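Local coordinates for putative D-lactate dehydrogenase (Chlamydomonas reinhardtii, PDB 4ZGS), which probably reduces pyruvate to D-lactate with an NAD cofactor, as a member of the D-isomer specific 2-hydroxyacid dehydrogenase family, at residues Val235-Pro240 and Leu263-Arg268; Met257-Met262 and Ser283-Ala288; Val81-Val86 and Ala107-Gly112. All blocks are in the same frame, centred on the assembly; numbering follows the deposited sequence.

Contact 1. Residues Val235-Pro240 and Leu263-Arg268. With NAD (nicotinamide-adenine-dinucleotide), chain I.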
loop_
_atom_site.group_PDB
_atom_site.type_symbol
_atom_site.label_atom_id
_atom_site.label_comp_id
_atom_site.label_asym_id
_atom_site.label_seq_id
_atom_site.Cartn_x
_atom_site.Cartn_y
_atom_site.Cartn_z
ATOM N N VAL A 235 25.632 -11.757 3.586
ATOM C CA VAL A 235 25.664 -12.782 4.607
ATOM C C VAL A 235 24.279 -13.374 4.777
ATOM O O VAL A 235 23.300 -12.636 4.949
ATOM C CB VAL A 235 26.148 -12.233 5.935
ATOM C CG1 VAL A 235 26.021 -13.278 7.005
ATOM C CG2 VAL A 235 27.597 -11.790 5.805
ATOM N N THR A 236 24.186 -14.698 4.705
ATOM C CA THR A 236 22.905 -15.374 4.878
ATOM C C THR A 236 22.989 -16.421 5.975
ATOM O O THR A 236 23.818 -17.324 5.918
ATOM C CB THR A 236 22.428 -16.016 3.573
ATOM O OG1 THR A 236 21.247 -16.775 3.843
ATOM C CG2 THR A 236 23.485 -16.987 3.027
ATOM N N LEU A 237 22.145 -16.286 6.993
ATOM C CA LEU A 237 22.249 -17.134 8.166
ATOM C C LEU A 237 21.430 -18.390 7.990
ATOM O O LEU A 237 20.236 -18.306 7.715
ATOM C CB LEU A 237 21.782 -16.384 9.409
ATOM C CG LEU A 237 22.383 -15.004 9.631
ATOM C CD1 LEU A 237 21.873 -14.382 10.961
ATOM C CD2 LEU A 237 23.903 -15.113 9.594
ATOM N N HIS A 238 22.083 -19.549 7.976
ATOM C CA HIS A 238 21.350 -20.815 8.044
ATOM C C HIS A 238 21.600 -21.737 9.250
ATOM O O HIS A 238 21.037 -22.828 9.317
ATOM C CB HIS A 238 21.556 -21.521 6.726
ATOM C CG HIS A 238 21.041 -20.719 5.578
ATOM N ND1 HIS A 238 19.715 -20.720 5.204
ATOM C CD2 HIS A 238 21.645 -19.776 4.810
ATOM C CE1 HIS A 238 19.542 -19.876 4.201
ATOM N NE2 HIS A 238 20.697 -19.285 3.943
ATOM N N CYS A 239 22.421 -21.320 10.208
ATOM C CA CYS A 239 22.693 -22.184 11.354
ATOM C C CYS A 239 21.478 -22.285 12.282
ATOM O O CYS A 239 20.616 -21.394 12.312
ATOM C CB CYS A 239 23.909 -21.677 12.146
ATOM S SG CYS A 239 23.888 -19.893 12.574
ATOM N N PRO A 240 21.410 -23.378 13.053
ATOM C CA PRO A 240 20.371 -23.551 14.078
ATOM C C PRO A 240 20.631 -22.592 15.223
ATOM O O PRO A 240 21.729 -22.038 15.309
ATOM C CB PRO A 240 20.544 -25.005 14.522
ATOM C CG PRO A 240 21.998 -25.280 14.282
ATOM C CD PRO A 240 22.348 -24.511 13.023
ATOM N N LEU A 263 22.299 -8.369 4.939
ATOM C CA LEU A 263 22.159 -9.497 5.868
ATOM C C LEU A 263 20.833 -10.181 5.624
ATOM O O LEU A 263 19.821 -9.523 5.549
ATOM C CB LEU A 263 22.255 -9.024 7.312
ATOM C CG LEU A 263 21.960 -10.025 8.413
ATOM C CD1 LEU A 263 22.896 -11.202 8.235
ATOM C CD2 LEU A 263 22.199 -9.346 9.746
ATOM N N ILE A 264 20.851 -11.503 5.467
ATOM C CA ILE A 264 19.634 -12.280 5.228
ATOM C C ILE A 264 19.456 -13.311 6.302
ATOM O O ILE A 264 20.345 -14.113 6.549
ATOM C CB ILE A 264 19.666 -12.995 3.904
ATOM C CG1 ILE A 264 19.846 -11.981 2.782
ATOM C CG2 ILE A 264 18.392 -13.779 3.724
ATOM C CD1 ILE A 264 18.735 -11.001 2.692
ATOM N N ASN A 265 18.310 -13.283 6.965
ATOM C CA ASN A 265 18.074 -14.300 7.952
ATOM C C ASN A 265 16.708 -14.964 7.802
ATOM O O ASN A 265 15.680 -14.353 8.081
ATOM C CB ASN A 265 18.221 -13.670 9.325
ATOM C CG ASN A 265 18.111 -14.660 10.419
ATOM O OD1 ASN A 265 18.256 -15.864 10.197
ATOM N ND2 ASN A 265 17.801 -14.180 11.616
ATOM N N VAL A 266 16.715 -16.201 7.319
ATOM C CA VAL A 266 15.548 -17.074 7.254
ATOM C C VAL A 266 15.610 -18.215 8.264
ATOM O O VAL A 266 14.803 -19.133 8.170
ATOM C CB VAL A 266 15.329 -17.661 5.837
ATOM C CG1 VAL A 266 15.156 -16.513 4.838
ATOM C CG2 VAL A 266 16.486 -18.574 5.424
ATOM N N SER A 267 16.595 -18.233 9.166
ATOM C CA SER A 267 16.643 -19.357 10.121
ATOM C C SER A 267 15.918 -19.083 11.432
ATOM O O SER A 267 14.797 -19.537 11.603
ATOM C CB SER A 267 18.090 -19.759 10.479
ATOM O OG SER A 267 18.890 -19.981 9.339
ATOM N N ARG A 268 16.525 -18.310 12.331
ATOM C CA ARG A 268 15.969 -18.118 13.672
ATOM C C ARG A 268 16.177 -16.706 14.166
ATOM O O ARG A 268 17.294 -16.184 14.102
ATOM C CB ARG A 268 16.590 -19.114 14.644
ATOM C CG ARG A 268 16.103 -20.507 14.381
ATOM C CD ARG A 268 14.591 -20.529 14.596
ATOM N NE ARG A 268 14.171 -21.764 15.229
ATOM C CZ ARG A 268 14.209 -21.969 16.536
ATOM N NH1 ARG A 268 14.651 -21.013 17.343
ATOM N NH2 ARG A 268 13.816 -23.137 17.030
HETATM P PA NAD I . 20.777 -28.751 9.480
HETATM O O1A NAD I . 21.119 -29.584 10.656
HETATM O O2A NAD I . 21.152 -29.686 8.389
HETATM O O5B NAD I . 21.629 -27.394 9.433
HETATM C C5B NAD I . 22.240 -26.843 10.599
HETATM C C4B NAD I . 23.728 -26.790 10.452
HETATM O O4B NAD I . 24.309 -25.691 11.294
HETATM C C3B NAD I . 24.374 -28.055 10.887
HETATM O O3B NAD I . 25.264 -28.579 9.862
HETATM C C2B NAD I . 25.160 -27.738 12.074
HETATM O O2B NAD I . 26.355 -28.564 12.113
HETATM C C1B NAD I . 25.514 -26.309 11.934
HETATM N N9A NAD I . 25.892 -25.690 13.140
HETATM C C8A NAD I . 25.727 -26.202 14.461
HETATM N N7A NAD I . 26.249 -25.290 15.395
HETATM C C5A NAD I . 26.743 -24.226 14.670
HETATM C C6A NAD I . 27.390 -22.988 14.971
HETATM N N6A NAD I . 27.667 -22.612 16.308
HETATM N N1A NAD I . 27.711 -22.231 14.020
HETATM C C2A NAD I . 27.540 -22.418 12.825
HETATM N N3A NAD I . 26.973 -23.479 12.366
HETATM C C4A NAD I . 26.520 -24.484 13.236
HETATM O O3 NAD I . 19.206 -28.432 9.418
HETATM P PN NAD I . 18.496 -27.594 8.254
HETATM O O1N NAD I . 17.526 -28.410 7.484
HETATM O O2N NAD I . 19.468 -27.192 7.210
HETATM O O5D NAD I . 17.798 -26.301 8.879
HETATM C C5D NAD I . 16.903 -26.377 9.994
HETATM C C4D NAD I . 16.585 -24.971 10.341
HETATM O O4D NAD I . 15.639 -24.398 9.358
HETATM C C3D NAD I . 15.902 -24.833 11.634
HETATM O O3D NAD I . 16.842 -24.914 12.738
HETATM C C2D NAD I . 15.319 -23.497 11.528
HETATM O O2D NAD I . 16.308 -22.523 11.942
HETATM C C1D NAD I . 14.985 -23.295 10.095
HETATM N N1N NAD I . 13.589 -23.297 9.898
HETATM C C2N NAD I . 12.982 -22.282 9.121
HETATM C C3N NAD I . 11.601 -22.269 8.936
HETATM C C7N NAD I . 10.949 -21.170 8.100
HETATM O O7N NAD I . 11.407 -20.041 8.107
HETATM N N7N NAD I . 9.795 -21.444 7.322
HETATM C C4N NAD I . 10.808 -23.270 9.526
HETATM C C5N NAD I . 11.407 -24.281 10.305
HETATM C C6N NAD I . 12.785 -24.296 10.489
HETATM O O HOH W 1 19.259 -16.813 5.842
#
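S267 OG donates to L237 O at 2.7 Å, coming from above the carbonyl plane. A water donates to the same oxygen and to I264 O while accepting from V266 N and T236 OG1; it thus gives both hydrogens to carbonyls and accepts two, bridging the chains where the parallel pairing stops. Upstream the strands are joined by I264 N to V235 O (2.7 Å) and L237 N to I264 O (2.9 Å). N265 closes an Asx turn: with CG anti to the backbone N (chi1 -175°), OD1 accepts from S267 N, and ND2 donates in an almost straight bond to R268 O. Its amide carbon CG lies 3.8 Å from L237 CD1. L263 CD1 packs on V235 CG1, 3.9 Å away, and V266 CG2 touches H238 CE1 at 3.5 Å. Beyond the strands, C239, P240 and V266-R268 line the NAD pocket, where S267 O accepts a weak bond from NAD O2D. In this Rossmann-type sheet, strand 180-184 flanks 235-237 on the side away from 263-265; helix 136-151 covers I264 and V266, and H238 rests on helix 188-200.

Contact 2. Residues Met257-Met262 and Ser283-Ala288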
loop_
_atom_site.group_PDB
_atom_site.type_symbol
_atom_site.label_atom_id
_atom_site.label_comp_id
_atom_site.label_asym_id
_atom_site.label_seq_id
_atom_site.Cartn_x
_atom_site.Cartn_y
_atom_site.Cartn_z
ATOM N N MET A 257 31.711 -6.480 10.126
ATOM C CA MET A 257 31.246 -6.724 8.772
ATOM C C MET A 257 31.702 -5.642 7.816
ATOM O O MET A 257 32.328 -4.665 8.219
ATOM C CB MET A 257 29.731 -6.836 8.739
ATOM C CG MET A 257 29.225 -7.997 9.534
ATOM S SD MET A 257 27.422 -7.988 9.720
ATOM C CE MET A 257 26.938 -8.672 8.143
ATOM N N LYS A 258 31.371 -5.835 6.546
ATOM C CA LYS A 258 31.755 -4.928 5.475
ATOM C C LYS A 258 30.665 -3.887 5.222
ATOM O O LYS A 258 29.484 -4.236 5.048
ATOM C CB LYS A 258 32.040 -5.732 4.208
ATOM C CG LYS A 258 32.667 -4.939 3.099
ATOM C CD LYS A 258 33.041 -5.825 1.908
ATOM C CE LYS A 258 32.613 -5.138 0.639
ATOM N NZ LYS A 258 32.931 -5.915 -0.563
ATOM N N LYS A 259 31.054 -2.613 5.206
ATOM C CA LYS A 259 30.087 -1.534 5.094
ATOM C C LYS A 259 29.182 -1.681 3.887
ATOM O O LYS A 259 29.640 -1.727 2.760
ATOM C CB LYS A 259 30.791 -0.173 5.038
ATOM C CG LYS A 259 29.807 1.002 4.906
ATOM C CD LYS A 259 30.411 2.322 5.377
ATOM C CE LYS A 259 29.369 3.446 5.433
ATOM N NZ LYS A 259 30.057 4.686 5.896
ATOM N N GLY A 260 27.880 -1.702 4.132
ATOM C CA GLY A 260 26.925 -1.829 3.055
ATOM C C GLY A 260 26.449 -3.253 2.904
ATOM O O GLY A 260 25.679 -3.553 1.991
ATOM N N VAL A 261 26.875 -4.118 3.825
ATOM C CA VAL A 261 26.531 -5.533 3.757
ATOM C C VAL A 261 25.033 -5.757 3.784
ATOM O O VAL A 261 24.322 -5.076 4.491
ATOM C CB VAL A 261 27.112 -6.334 4.923
ATOM C CG1 VAL A 261 26.512 -5.866 6.247
ATOM C CG2 VAL A 261 26.759 -7.785 4.721
ATOM N N MET A 262 24.570 -6.702 2.982
ATOM C CA MET A 262 23.186 -7.183 3.010
ATOM C C MET A 262 23.122 -8.411 3.899
ATOM O O MET A 262 23.819 -9.394 3.639
ATOM C CB MET A 262 22.694 -7.541 1.595
ATOM C CG MET A 262 21.353 -8.270 1.529
ATOM S SD MET A 262 20.818 -8.410 -0.206
ATOM C CE MET A 262 20.908 -6.702 -0.733
ATOM N N SER A 283 23.684 4.033 10.221
ATOM C CA SER A 283 25.085 4.400 9.963
ATOM C C SER A 283 25.526 3.921 8.589
ATOM O O SER A 283 26.568 4.336 8.074
ATOM C CB SER A 283 26.030 3.833 11.041
ATOM O OG SER A 283 26.041 2.420 11.071
ATOM N N GLY A 284 24.740 3.022 8.008
ATOM C CA GLY A 284 25.080 2.439 6.726
ATOM C C GLY A 284 25.928 1.174 6.813
ATOM O O GLY A 284 26.257 0.571 5.776
ATOM N N GLN A 285 26.272 0.771 8.039
ATOM C CA GLN A 285 27.039 -0.444 8.280
ATOM C C GLN A 285 26.282 -1.656 7.756
ATOM O O GLN A 285 26.849 -2.450 6.996
ATOM C CB GLN A 285 27.363 -0.616 9.764
ATOM C CG GLN A 285 28.244 -1.827 10.063
ATOM C CD GLN A 285 29.600 -1.820 9.316
ATOM O OE1 GLN A 285 29.968 -0.850 8.645
ATOM N NE2 GLN A 285 30.336 -2.924 9.433
ATOM N N ILE A 286 25.012 -1.803 8.139
ATOM C CA ILE A 286 24.160 -2.747 7.434
ATOM C C ILE A 286 23.414 -2.025 6.334
ATOM O O ILE A 286 22.589 -1.147 6.591
ATOM C CB ILE A 286 23.136 -3.438 8.330
ATOM C CG1 ILE A 286 23.812 -4.385 9.314
ATOM C CG2 ILE A 286 22.204 -4.248 7.478
ATOM C CD1 ILE A 286 22.817 -5.197 10.139
ATOM N N GLY A 287 23.699 -2.407 5.100
ATOM C CA GLY A 287 23.074 -1.769 3.961
ATOM C C GLY A 287 21.688 -2.299 3.641
ATOM O O GLY A 287 20.873 -1.586 3.074
ATOM N N ALA A 288 21.402 -3.546 3.989
ATOM C CA ALA A 288 20.080 -4.069 3.697
ATOM C C ALA A 288 19.760 -5.268 4.574
ATOM O O ALA A 288 20.638 -5.914 5.139
ATOM C CB ALA A 288 19.950 -4.425 2.225
#
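Q285 NE2 donates to M257 O at 2.9 Å, reaching it from well above the carbonyl plane, in a bond bent to 132° at the hydrogen. The CB of Q285 points away from 257-262, but CG is anti to the backbone N (chi1 -176°) and the chain bends at chi2, which carries the amide back across the contact. The same NE2 also donates to I254 O, so one side-chain nitrogen ties together two carbonyls preceding strand 261-265. On the other branch of the amide, OE1 lies 3.6 Å from K259 CA. The backbone oxygen of Q285 is used too, accepting from G260 N at 3.1 Å.

G260 sits in a type II turn running from K258 to V261, closed by a weak bond from V261 N to K258 O; its positive phi suits a glycine. V261 O takes two donors, G287 N at 2.8 Å and, weakly, A288 N at 3.3 Å. A side chain on G287 would run into G260 O, which fits the close backbone approach. Apolar contact is modest: M262 CE meets A288 CB at 3.9 Å, and V261 CG1 faces I286 CG1 at 4.3 Å.

At the exposed rim K259 stretches its aliphatic chain along the end of helix 277-283, CG resting 3.7 Å from G284 O. K258 NZ is salt-bridged to D233, and S283 OG bonds back to D279 O and A280 O within its own helix. The contact joins the starts of two neighbouring parallel strands in a beta-alpha-beta unit. Its cohesion therefore comes mainly from backbone carbonyls matched to amides, with one glutamine side chain and a glycine in the turn (G260), one after the helix (G284) and one where the backbones come close (G287), while both lysine charges remain at the periphery.

Contact 3. Residues Val81-Val86 and Ala107-Gly112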
loop_
_atom_site.group_PDB
_atom_site.type_symbol
_atom_site.label_atom_id
_atom_site.label_comp_id
_atom_site.label_asym_id
_atom_site.label_seq_id
_atom_site.Cartn_x
_atom_site.Cartn_y
_atom_site.Cartn_z
ATOM N N VAL A 81 -6.825 -38.469 17.009
ATOM C CA VAL A 81 -5.593 -37.732 16.765
ATOM C C VAL A 81 -5.887 -36.274 16.474
ATOM O O VAL A 81 -6.806 -35.941 15.712
ATOM C CB VAL A 81 -4.771 -38.348 15.602
ATOM C CG1 VAL A 81 -5.679 -38.764 14.471
ATOM C CG2 VAL A 81 -3.690 -37.385 15.124
ATOM N N ALA A 82 -5.114 -35.406 17.116
ATOM C CA ALA A 82 -5.247 -33.969 16.919
ATOM C C ALA A 82 -4.096 -33.475 16.039
ATOM O O ALA A 82 -2.931 -33.704 16.355
ATOM C CB ALA A 82 -5.265 -33.236 18.275
ATOM N N VAL A 83 -4.412 -32.843 14.914
ATOM C CA VAL A 83 -3.353 -32.253 14.114
ATOM C C VAL A 83 -3.198 -30.764 14.414
ATOM O O VAL A 83 -4.126 -29.961 14.253
ATOM C CB VAL A 83 -3.578 -32.449 12.619
ATOM C CG1 VAL A 83 -2.372 -31.902 11.862
ATOM C CG2 VAL A 83 -3.754 -33.926 12.296
ATOM N N LEU A 84 -1.975 -30.413 14.791
ATOM C CA LEU A 84 -1.629 -29.116 15.345
ATOM C C LEU A 84 -0.471 -28.504 14.566
ATOM O O LEU A 84 0.248 -29.189 13.844
ATOM C CB LEU A 84 -1.213 -29.259 16.815
ATOM C CG LEU A 84 -2.209 -29.445 17.954
ATOM C CD1 LEU A 84 -3.316 -30.378 17.540
ATOM C CD2 LEU A 84 -1.480 -29.987 19.175
ATOM N N PHE A 85 -0.283 -27.207 14.755
ATOM C CA PHE A 85 0.741 -26.446 14.079
ATOM C C PHE A 85 1.463 -25.658 15.158
ATOM O O PHE A 85 1.112 -25.760 16.342
ATOM C CB PHE A 85 0.135 -25.558 12.991
ATOM C CG PHE A 85 1.144 -24.904 12.089
ATOM C CD1 PHE A 85 2.164 -25.645 11.492
ATOM C CD2 PHE A 85 1.052 -23.538 11.812
ATOM C CE1 PHE A 85 3.098 -25.038 10.657
ATOM C CE2 PHE A 85 1.967 -22.923 10.976
ATOM C CZ PHE A 85 2.999 -23.679 10.391
ATOM N N VAL A 86 2.490 -24.912 14.758
ATOM C CA VAL A 86 3.365 -24.229 15.699
ATOM C C VAL A 86 2.590 -23.224 16.556
ATOM O O VAL A 86 2.915 -23.032 17.726
ATOM C CB VAL A 86 4.522 -23.514 14.953
ATOM C CG1 VAL A 86 3.978 -22.409 14.071
ATOM C CG2 VAL A 86 5.567 -22.979 15.924
ATOM N N ALA A 107 -0.286 -34.912 16.123
ATOM C CA ALA A 107 0.591 -34.778 14.947
ATOM C C ALA A 107 0.791 -33.320 14.583
ATOM O O ALA A 107 -0.158 -32.607 14.255
ATOM C CB ALA A 107 0.028 -35.528 13.750
ATOM N N LEU A 108 2.038 -32.879 14.652
ATOM C CA LEU A 108 2.396 -31.548 14.231
ATOM C C LEU A 108 2.593 -31.560 12.713
ATOM O O LEU A 108 3.297 -32.412 12.185
ATOM C CB LEU A 108 3.684 -31.084 14.922
ATOM C CG LEU A 108 3.807 -30.657 16.400
ATOM C CD1 LEU A 108 2.678 -29.700 16.863
ATOM C CD2 LEU A 108 3.938 -31.831 17.322
ATOM N N ARG A 109 1.992 -30.588 12.038
ATOM C CA ARG A 109 2.093 -30.359 10.599
ATOM C C ARG A 109 3.348 -29.538 10.400
ATOM O O ARG A 109 3.444 -28.766 9.443
ATOM C CB ARG A 109 0.907 -29.582 10.022
ATOM C CG ARG A 109 -0.481 -30.074 10.240
ATOM C CD ARG A 109 -1.390 -28.903 10.678
ATOM N NE ARG A 109 -1.099 -27.745 9.870
ATOM C CZ ARG A 109 -1.486 -26.501 10.122
ATOM N NH1 ARG A 109 -2.255 -26.212 11.165
ATOM N NH2 ARG A 109 -1.097 -25.536 9.299
ATOM N N CYS A 110 4.199 -29.523 11.417
ATOM C CA CYS A 110 5.405 -28.695 11.412
ATOM C C CYS A 110 6.581 -29.427 12.071
ATOM O O CYS A 110 6.427 -30.528 12.551
ATOM C CB CYS A 110 5.129 -27.389 12.162
ATOM S SG CYS A 110 4.500 -27.725 13.850
ATOM N N ALA A 111 7.748 -28.805 12.131
ATOM C CA ALA A 111 8.858 -29.426 12.831
ATOM C C ALA A 111 9.029 -28.918 14.250
ATOM O O ALA A 111 9.674 -29.574 15.058
ATOM C CB ALA A 111 10.166 -29.176 12.050
ATOM N N GLY A 112 8.420 -27.779 14.574
ATOM C CA GLY A 112 8.484 -27.273 15.934
ATOM C C GLY A 112 7.517 -27.930 16.896
ATOM O O GLY A 112 6.303 -27.876 16.703
#
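The guanidinium of R109 lies flat on the ring of F85, the centres 4.3 Å apart and the planes 19° from parallel. NH2 stands over one ring face, displaced toward the rim, in an offset cation-pi stack, and V86 CG1 covers the opposite face. A chain bent at chi2 and chi3 carries the arginine across 81-86, at about a right angle to the F85 side chain. With CG anti to the backbone N (chi1 -170°), the F85 ring is turned to lie against the guanidinium, and CB sits over one face of that group. C110 adds a second approach to the ring, its CB meeting F85 CE1 obliquely at 3.5 Å and its SG making a sulfur-aromatic contact 5.0 Å from the centroid. L168 of the second subunit also packs on F85.

Toward the starts of the segments three backbone bonds, each 2.9 Å long, fasten the strands: A107 N to A82 O, L84 N to A107 O, and R109 N to L84 O. They make up the parallel pairing of a beta-alpha-beta unit whose connection is helix 92-101, in the five-stranded sheet of order 2-1-3-4-5, the flavodoxin-like substrate-binding domain of this dehydrogenase family. L84 CB packs on L108 CD1 at 3.9 Å, with V83 and A107 on the other face of the sheet. An alanine in place of R109 would probably leave that face of the F85 ring without its stacked partner and the phenyl group freer to turn.

Packing is looser at V86, beyond the F85-R109-C110 cluster. V86 is partly exposed, and its CB comes no nearer than 4.4 Å to C110 SG; the nearest CA across from V86 CA is that of G112, 6.0 Å away. F302 also touches V86 here.

In the fold
Contacts 1 and 2 share strand 261-265 and lie side by side in one sheet, their centres 16 Å apart. They are joined directly: L263 N and A288 O, and V235 N and M262 O, both at 3.0 Å, are probable hydrogen bonds, and V235 CG2 packs on M257 CE. Contact 1 holds the strand ends that reach NAD, whereas contact 2 lies at the far ends of the strands, away from the annotated sites. Contact 3 belongs to the other parallel sheet, its centre about 24 Å from that of contact 1 and 38 Å from that of contact 2. Even so, the C110 side chain comes within about 7 Å of NAD, placing the nicotinamide end of NAD between contacts 1 and 3.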